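Local coordinates for lantibiotic dehydratase (Microbispora corallina, PDB 5EHK), which dehydrates serine and threonine residues of the NAI-107 precursor peptide in a reaction that depends on glutamyl-tRNA, a step in lantibiotic biosynthesis, at the interface of chains A and B. Sequence-based numbering; all coordinates share one arbitrary frame. Chains: chain A/B, Lantibiotic dehydratase.

Contact 1: the interface of chains A and B. Residues chain A 463-464, 467-468; chain B 674-675, 721.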
loop_
_atom_site.group_PDB
_atom_site.type_symbol
_atom_site.label_atom_id
_atom_site.label_comp_id
_atom_site.label_asym_id
_atom_site.label_seq_id
_atom_site.Cartn_x
_atom_site.Cartn_y
_atom_site.Cartn_z
ATOM N N ALA A 463 9.987 -13.152 20.218
ATOM C CA ALA A 463 10.007 -14.567 19.851
ATOM C C ALA A 463 10.798 -15.409 20.858
ATOM O O ALA A 463 10.365 -16.505 21.215
ATOM C CB ALA A 463 10.520 -14.767 18.420
ATOM N N ARG A 464 11.951 -14.905 21.299
ATOM C CA ARG A 464 12.748 -15.594 22.311
ATOM C C ARG A 464 11.952 -15.861 23.585
ATOM O O ARG A 464 12.021 -16.953 24.172
ATOM C CB ARG A 464 13.987 -14.789 22.667
ATOM C CG ARG A 464 15.145 -14.986 21.737
ATOM C CD ARG A 464 16.395 -14.431 22.384
ATOM N NE ARG A 464 16.196 -13.028 22.722
ATOM C CZ ARG A 464 16.405 -12.020 21.876
ATOM N NH1 ARG A 464 16.861 -12.261 20.650
ATOM N NH2 ARG A 464 16.179 -10.769 22.267
ATOM N N ALA A 467 9.785 -18.754 22.965
ATOM C CA ALA A 467 10.513 -19.998 22.733
ATOM C C ALA A 467 10.998 -20.602 24.046
ATOM O O ALA A 467 10.760 -21.780 24.308
ATOM C CB ALA A 467 11.690 -19.770 21.779
ATOM N N LYS A 468 11.721 -19.806 24.832
ATOM C CA LYS A 468 12.135 -20.209 26.171
ATOM C C LYS A 468 10.963 -20.711 27.029
ATOM O O LYS A 468 10.997 -21.836 27.548
ATOM C CB LYS A 468 12.842 -19.052 26.875
ATOM C CG LYS A 468 14.236 -18.786 26.350
ATOM C CD LYS A 468 14.877 -17.614 27.092
ATOM C CE LYS A 468 14.141 -16.289 26.803
ATOM N NZ LYS A 468 14.696 -15.108 27.543
ATOM N N MET B 674 11.674 -16.279 15.044
ATOM C CA MET B 674 11.927 -17.275 16.076
ATOM C C MET B 674 13.416 -17.590 16.113
ATOM O O MET B 674 14.058 -17.685 15.062
ATOM C CB MET B 674 11.148 -18.544 15.782
ATOM C CG MET B 674 9.639 -18.388 15.774
ATOM S SD MET B 674 8.921 -18.182 17.417
ATOM C CE MET B 674 9.790 -19.453 18.328
ATOM N N PRO B 675 13.971 -17.780 17.321
ATOM C CA PRO B 675 15.414 -18.031 17.520
ATOM C C PRO B 675 15.839 -19.363 16.916
ATOM O O PRO B 675 16.980 -19.550 16.485
ATOM C CB PRO B 675 15.557 -18.087 19.050
ATOM C CG PRO B 675 14.187 -18.407 19.552
ATOM C CD PRO B 675 13.221 -17.782 18.589
ATOM N N TRP B 721 20.091 -23.028 23.180
ATOM C CA TRP B 721 19.220 -23.307 22.039
ATOM C C TRP B 721 19.521 -24.662 21.430
ATOM O O TRP B 721 18.916 -25.043 20.431
ATOM C CB TRP B 721 19.338 -22.195 20.987
ATOM C CG TRP B 721 18.925 -20.877 21.531
ATOM C CD1 TRP B 721 19.729 -19.817 21.848
ATOM C CD2 TRP B 721 17.595 -20.492 21.873
ATOM N NE1 TRP B 721 18.970 -18.783 22.350
ATOM C CE2 TRP B 721 17.656 -19.176 22.381
ATOM C CE3 TRP B 721 16.356 -21.130 21.797
ATOM C CZ2 TRP B 721 16.529 -18.494 22.814
ATOM C CZ3 TRP B 721 15.232 -20.445 22.224
ATOM C CH2 TRP B 721 15.328 -19.137 22.726
#
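The methyl group of A:Ala467 lies where B:Pro675 and B:Trp721 come together. Its CB lies 3.6 Å from CG of B:Pro675 and also 3.6 Å from CZ3 of the B:Trp721 indole. It comes to the outer rim of the benzo ring, not over the centre of a face. One turn earlier, A:Ala463 faces B:Met674, with CB 3.7 Å from the backbone CA. The B:Met674 side chain bends at chi2 and chi3, which brings SD alongside A:Ala463 CB and the terminal methyl CE to A:Ala467 CB at 4.0 Å. Two long side chains border the indole through their methylenes. A:Arg464 places CG 3.9 Å from CZ2 and runs roughly perpendicular to the indole, its guanidinium plane turned 66° from the ring. Its chi1 of -84° sets CG beside the backbone N, where it also reaches B:Pro675 CB. A:Lys468 puts CG 3.8 Å from CH2, on the opposite side of the indole plane from B:Pro675. Within chain B, B:Pro675 CB sits 3.7 Å above one indole face, toward the rim, and so supports the ring. In chain A, helix 460-471 presents all four chain A residues along a single flank. The contacts described are carbon packing of a helix against loop residues. The patch probably helps hold two copies of the dehydratase together, although the structure alone does not prove that this dimer forms in solution.

Contact 2: the interface of chains A and B. Residues chain A 814-816, 879; chain B 883, 887, 902, 904.
A:Ala815 inserts its methyl among B:His902, B:Leu883 and B:Leu904, residues of the lantibiotic dehydratase C-terminal family, which is associated with the elimination step. On the close side, a hydrogen bond runs from the backbone N of A:Ala815 to the ring nitrogen NE2 of B:His902, 3.1 Å long with 144° at the hydrogen. The donor meets the imidazole at its edge, only 9° out of the ring plane. The alanine methyl CB also packs 3.6 Å from B:His902 NE2. A chi1 of 59° seats the B:His902 CG between its own backbone N and carbonyl carbon and turns the ring to the chain A loop. B:Leu883 also packs on A:Trp879. The methyl CD2 lies 3.4 Å from CE3 and 3.6 Å from CZ3, approaching from above the ring plane near the rim. The leucine stands nearly upright to the tryptophan side chain. The carbonyl O atoms of A:Ala815 and A:Gly816 lie above the rim of this same face, so the chain A loop and the leucine share it. The other branch of B:Leu883, CD1, turns to A:Ala815 CB at 4.0 Å. The contact thins out toward B:Leu904 and B:Gly887. B:Leu904 offers CD1 to the alanine methyl at 3.9 Å and hides little surface. B:Gly887 approaches the A:Gly816 backbone N through CA at 4.2 Å. A:Gly814 and A:Gly816 each bury very little against chain B, beside the well-hidden A:Ala815 between them.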
loop_
_atom_site.group_PDB
_atom_site.type_symbol
_atom_site.label_atom_id
_atom_site.label_comp_id
_atom_site.label_asym_id
_atom_site.label_seq_id
_atom_site.Cartn_x
_atom_site.Cartn_y
_atom_site.Cartn_z
ATOM N N GLY A 814 -10.303 30.434 -13.702
ATOM C CA GLY A 814 -10.490 29.214 -14.480
ATOM C C GLY A 814 -10.280 29.176 -15.986
ATOM O O GLY A 814 -9.383 29.817 -16.529
ATOM N N ALA A 815 -11.105 28.389 -16.671
ATOM C CA ALA A 815 -10.977 28.246 -18.116
ATOM C C ALA A 815 -11.374 29.524 -18.895
ATOM O O ALA A 815 -11.152 29.618 -20.103
ATOM C CB ALA A 815 -11.708 27.009 -18.618
ATOM N N GLY A 816 -11.992 30.486 -18.216
ATOM C CA GLY A 816 -12.123 31.833 -18.768
ATOM C C GLY A 816 -10.821 32.375 -19.369
ATOM O O GLY A 816 -10.637 32.366 -20.592
ATOM N N TRP A 879 -6.909 32.290 -25.727
ATOM C CA TRP A 879 -7.755 31.140 -26.009
ATOM C C TRP A 879 -8.203 30.945 -27.446
ATOM O O TRP A 879 -8.546 29.833 -27.829
ATOM C CB TRP A 879 -8.962 31.162 -25.088
ATOM C CG TRP A 879 -8.542 31.042 -23.696
ATOM C CD1 TRP A 879 -8.185 32.052 -22.864
ATOM C CD2 TRP A 879 -8.408 29.830 -22.948
ATOM N NE1 TRP A 879 -7.837 31.551 -21.632
ATOM C CE2 TRP A 879 -7.966 30.186 -21.656
ATOM C CE3 TRP A 879 -8.622 28.476 -23.244
ATOM C CZ2 TRP A 879 -7.739 29.243 -20.658
ATOM C CZ3 TRP A 879 -8.398 27.547 -22.257
ATOM C CH2 TRP A 879 -7.958 27.932 -20.977
ATOM N N LEU B 883 -16.529 27.881 -24.342
ATOM C CA LEU B 883 -15.554 27.668 -23.284
ATOM C C LEU B 883 -15.496 28.827 -22.290
ATOM O O LEU B 883 -15.438 28.605 -21.081
ATOM C CB LEU B 883 -14.171 27.409 -23.861
ATOM C CG LEU B 883 -13.105 27.160 -22.803
ATOM C CD1 LEU B 883 -13.351 25.840 -22.118
ATOM C CD2 LEU B 883 -11.771 27.159 -23.461
ATOM N N GLY B 887 -16.661 28.452 -18.502
ATOM C CA GLY B 887 -15.694 28.751 -17.470
ATOM C C GLY B 887 -16.230 29.716 -16.434
ATOM O O GLY B 887 -16.004 29.533 -15.243
ATOM N N HIS B 902 -11.764 22.296 -12.220
ATOM C CA HIS B 902 -11.956 21.718 -13.538
ATOM C C HIS B 902 -10.676 21.635 -14.361
ATOM O O HIS B 902 -9.761 22.439 -14.181
ATOM C CB HIS B 902 -13.062 22.452 -14.308
ATOM C CG HIS B 902 -12.802 23.908 -14.512
ATOM N ND1 HIS B 902 -12.997 24.846 -13.518
ATOM C CD2 HIS B 902 -12.393 24.597 -15.604
ATOM C CE1 HIS B 902 -12.701 26.045 -13.984
ATOM N NE2 HIS B 902 -12.332 25.923 -15.248
ATOM N N LEU B 904 -9.377 20.679 -18.657
ATOM C CA LEU B 904 -9.707 20.359 -20.023
ATOM C C LEU B 904 -8.763 19.258 -20.450
ATOM O O LEU B 904 -7.548 19.403 -20.338
ATOM C CB LEU B 904 -9.541 21.597 -20.881
ATOM C CG LEU B 904 -10.666 22.522 -20.442
ATOM C CD1 LEU B 904 -10.433 23.981 -20.771
ATOM C CD2 LEU B 904 -11.909 22.022 -21.138
#

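Contacts 1 and 2 share no residue. Contact 1 joins helix 460-471 to loop residues of chain B; both sides fall within the N-terminal family match. Contact 2 involves helix 875-895 of both chains, strand 902-904 of chain B and the chain A loop 814-816. The helix and strand lie within the C-terminal family match. The two chains therefore touch through both parts of the polypeptide. Two-fold symmetry repeats each contact with the chains exchanged. The C-alpha centres of contacts 1 and 2 are about 66 Å apart, and contacts so widely spaced may limit rocking of one copy against the other.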